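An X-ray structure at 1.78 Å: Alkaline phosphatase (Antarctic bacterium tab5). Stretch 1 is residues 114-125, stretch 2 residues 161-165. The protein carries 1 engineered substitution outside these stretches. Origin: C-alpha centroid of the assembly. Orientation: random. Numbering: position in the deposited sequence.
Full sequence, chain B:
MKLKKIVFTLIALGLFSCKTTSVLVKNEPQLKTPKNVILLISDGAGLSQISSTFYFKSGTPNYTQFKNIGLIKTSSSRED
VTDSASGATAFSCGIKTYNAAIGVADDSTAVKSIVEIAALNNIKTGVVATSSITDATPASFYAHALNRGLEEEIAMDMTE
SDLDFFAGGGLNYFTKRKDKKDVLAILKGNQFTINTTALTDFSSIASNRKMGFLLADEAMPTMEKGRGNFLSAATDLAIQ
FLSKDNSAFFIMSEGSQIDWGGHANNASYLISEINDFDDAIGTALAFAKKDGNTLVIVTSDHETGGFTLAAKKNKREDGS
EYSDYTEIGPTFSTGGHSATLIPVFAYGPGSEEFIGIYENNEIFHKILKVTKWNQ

Stretch 1 114-125: IVEIAALNNIKT
Stretch 2 161-165: SDLDF

Residues 114-120 form a helix. Asn121 is the first residue to leave helical phi/psi. Its side chain (chi1 -73°) turns back so that its ND2 donates to Ile117 O at 2.7 Å. Asn122 has positive phi and psi (62/32). The chain then runs extended from Ile123 and is in a strand by Thr125. Residues 161-164 add no helix; Phe165 is extended (-148/141).

The register sets Thr125 CA 5.3 Å from Leu163 CA and Ala119 CA 6.3 Å from Asp162 CA. Lys124 to Thr125 and Asp164 to Phe165 head roughly the same way.

Thr125 and Asp164 carry the polar contact. Asp164 CB points toward stretch 1, and chi1 -60° (m) with chi2 -71° brings OD2 within 2.8 Å of Thr125 N, which donates to it. Thr125 O in turn accepts from Asp164 N at 3.0 Å and, weakly, from Phe165 N at 3.2 Å. Thr125 is chi1 p (57°), with OG1 3.4 Å from Leu163 CA. Lys124 (m, m, t, m) lays its aliphatic part by the carboxylate: CD is 3.4 Å from Asp164 OD2, NZ 5.1 Å. Water 2 lies 2.7 Å from Ile123 O and 2.8 Å from Asp164 OD2.

On the helix, Ala119 CB meets Asp162 CB at 3.6 Å. Asp162 is m (-65°); water 1 bridges its OD2 (2.9 Å) to Glu116 O (2.8 Å). Leu163 (m, t) brings CD2 to 4.2 Å from CG1 of Val115 (chi1 t), an apolar contact.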

# COMPACT_ATOMS: atom_id res chain seq x y z
N ILE B 114 12.65 -22.37 -5.05
CA ILE B 114 11.34 -22.79 -5.54
C ILE B 114 11.45 -23.41 -6.94
O ILE B 114 10.70 -24.32 -7.29
CB ILE B 114 10.32 -21.62 -5.54
CG1 ILE B 114 8.89 -22.14 -5.72
CG2 ILE B 114 10.69 -20.62 -6.60
CD1 ILE B 114 8.42 -23.06 -4.60
N VAL B 115 12.40 -22.93 -7.74
CA VAL B 115 12.65 -23.53 -9.05
C VAL B 115 13.19 -24.96 -8.92
O VAL B 115 12.81 -25.85 -9.69
CB VAL B 115 13.61 -22.65 -9.90
CG1 VAL B 115 14.11 -23.41 -11.12
CG2 VAL B 115 12.92 -21.36 -10.31
N GLU B 116 14.08 -25.19 -7.96
CA GLU B 116 14.62 -26.54 -7.74
C GLU B 116 13.54 -27.49 -7.20
O GLU B 116 13.49 -28.66 -7.57
CB GLU B 116 15.84 -26.49 -6.81
CG GLU B 116 17.04 -25.82 -7.48
CD GLU B 116 18.14 -25.38 -6.51
OE1 GLU B 116 17.86 -25.15 -5.31
OE2 GLU B 116 19.29 -25.24 -6.97
N ILE B 117 12.67 -26.98 -6.34
CA ILE B 117 11.51 -27.74 -5.87
C ILE B 117 10.55 -28.04 -7.03
O ILE B 117 10.07 -29.16 -7.18
CB ILE B 117 10.78 -26.98 -4.74
CG1 ILE B 117 11.61 -27.03 -3.46
CG2 ILE B 117 9.37 -27.54 -4.53
CD1 ILE B 117 11.18 -26.05 -2.40
N ALA B 118 10.29 -27.03 -7.86
CA ALA B 118 9.37 -27.24 -8.98
C ALA B 118 9.87 -28.38 -9.86
O ALA B 118 9.11 -29.28 -10.24
CB ALA B 118 9.24 -25.96 -9.78
N ALA B 119 11.16 -28.33 -10.19
CA ALA B 119 11.76 -29.35 -11.05
C ALA B 119 11.57 -30.74 -10.46
O ALA B 119 11.22 -31.67 -11.18
CB ALA B 119 13.23 -29.06 -11.27
N LEU B 120 11.79 -30.87 -9.16
CA LEU B 120 11.63 -32.15 -8.48
C LEU B 120 10.18 -32.61 -8.41
O LEU B 120 9.91 -33.79 -8.13
CB LEU B 120 12.23 -32.09 -7.07
CG LEU B 120 13.76 -32.09 -7.04
CD1 LEU B 120 14.28 -31.92 -5.62
CD2 LEU B 120 14.30 -33.36 -7.67
N ASN B 121 9.24 -31.69 -8.65
CA ASN B 121 7.83 -32.04 -8.70
C ASN B 121 7.31 -32.14 -10.14
O ASN B 121 6.11 -32.04 -10.38
CB ASN B 121 6.98 -31.04 -7.90
CG ASN B 121 7.15 -31.21 -6.40
OD1 ASN B 121 6.32 -31.81 -5.73
ND2 ASN B 121 8.26 -30.70 -5.87
N ASN B 122 8.22 -32.32 -11.08
CA ASN B 122 7.86 -32.44 -12.49
C ASN B 122 7.18 -31.17 -13.03
O ASN B 122 6.33 -31.24 -13.91
CB ASN B 122 6.94 -33.65 -12.70
CG ASN B 122 6.79 -34.02 -14.17
OD1 ASN B 122 7.71 -33.83 -14.98
ND2 ASN B 122 5.62 -34.54 -14.53
N ILE B 123 7.57 -30.01 -12.49
CA ILE B 123 7.03 -28.73 -12.95
C ILE B 123 8.01 -28.06 -13.91
O ILE B 123 9.20 -27.94 -13.61
CB ILE B 123 6.79 -27.78 -11.76
CG1 ILE B 123 6.02 -28.49 -10.64
CG2 ILE B 123 6.07 -26.51 -12.21
CD1 ILE B 123 4.62 -28.90 -11.02
N LYS B 124 7.53 -27.61 -15.07
CA LYS B 124 8.37 -26.84 -16.01
C LYS B 124 8.57 -25.39 -15.50
O LYS B 124 7.65 -24.78 -14.98
CB LYS B 124 7.73 -26.84 -17.40
CG LYS B 124 7.80 -28.19 -18.13
CD LYS B 124 9.19 -28.43 -18.71
CE LYS B 124 9.27 -29.76 -19.46
NZ LYS B 124 9.04 -30.91 -18.54
N THR B 125 9.77 -24.85 -15.66
CA THR B 125 10.10 -23.56 -15.05
C THR B 125 10.65 -22.54 -16.04
O THR B 125 11.34 -22.89 -17.00
CB THR B 125 11.13 -23.74 -13.91
OG1 THR B 125 12.31 -24.38 -14.43
CG2 THR B 125 10.55 -24.59 -12.79
N SER B 161 21.44 -25.24 -14.07
CA SER B 161 20.14 -25.05 -13.44
C SER B 161 19.08 -25.96 -14.04
O SER B 161 19.33 -26.65 -15.03
CB SER B 161 19.70 -23.59 -13.54
OG SER B 161 19.29 -23.28 -14.86
N ASP B 162 17.88 -25.93 -13.46
CA ASP B 162 16.78 -26.77 -13.91
C ASP B 162 15.84 -26.03 -14.87
O ASP B 162 14.88 -26.60 -15.38
CB ASP B 162 15.99 -27.28 -12.70
CG ASP B 162 16.82 -28.21 -11.82
OD1 ASP B 162 17.31 -29.24 -12.34
OD2 ASP B 162 16.96 -27.92 -10.60
N LEU B 163 16.12 -24.75 -15.10
CA LEU B 163 15.28 -23.91 -15.96
C LEU B 163 15.01 -24.55 -17.31
O LEU B 163 15.91 -25.12 -17.93
CB LEU B 163 15.93 -22.55 -16.17
CG LEU B 163 15.73 -21.52 -15.07
CD1 LEU B 163 16.35 -20.20 -15.51
CD2 LEU B 163 14.25 -21.37 -14.78
N ASP B 164 13.77 -24.43 -17.78
CA ASP B 164 13.38 -24.94 -19.08
C ASP B 164 13.28 -23.82 -20.10
O ASP B 164 13.36 -24.05 -21.31
CB ASP B 164 12.04 -25.65 -18.97
CG ASP B 164 12.08 -26.83 -18.00
OD1 ASP B 164 12.71 -27.86 -18.32
OD2 ASP B 164 11.48 -26.71 -16.91
N PHE B 165 13.09 -22.60 -19.61
CA PHE B 165 12.88 -21.44 -20.47
C PHE B 165 13.46 -20.18 -19.83
O PHE B 165 13.34 -19.98 -18.62
CB PHE B 165 11.38 -21.24 -20.70
CG PHE B 165 11.02 -20.10 -21.62
CD1 PHE B 165 10.74 -20.33 -22.95
CD2 PHE B 165 10.96 -18.80 -21.14
CE1 PHE B 165 10.39 -19.28 -23.80
CE2 PHE B 165 10.62 -17.74 -21.98
CZ PHE B 165 10.34 -17.98 -23.31
O HOH W 1 15.91 -29.70 -8.57
O HOH W 2 11.83 -27.53 -14.25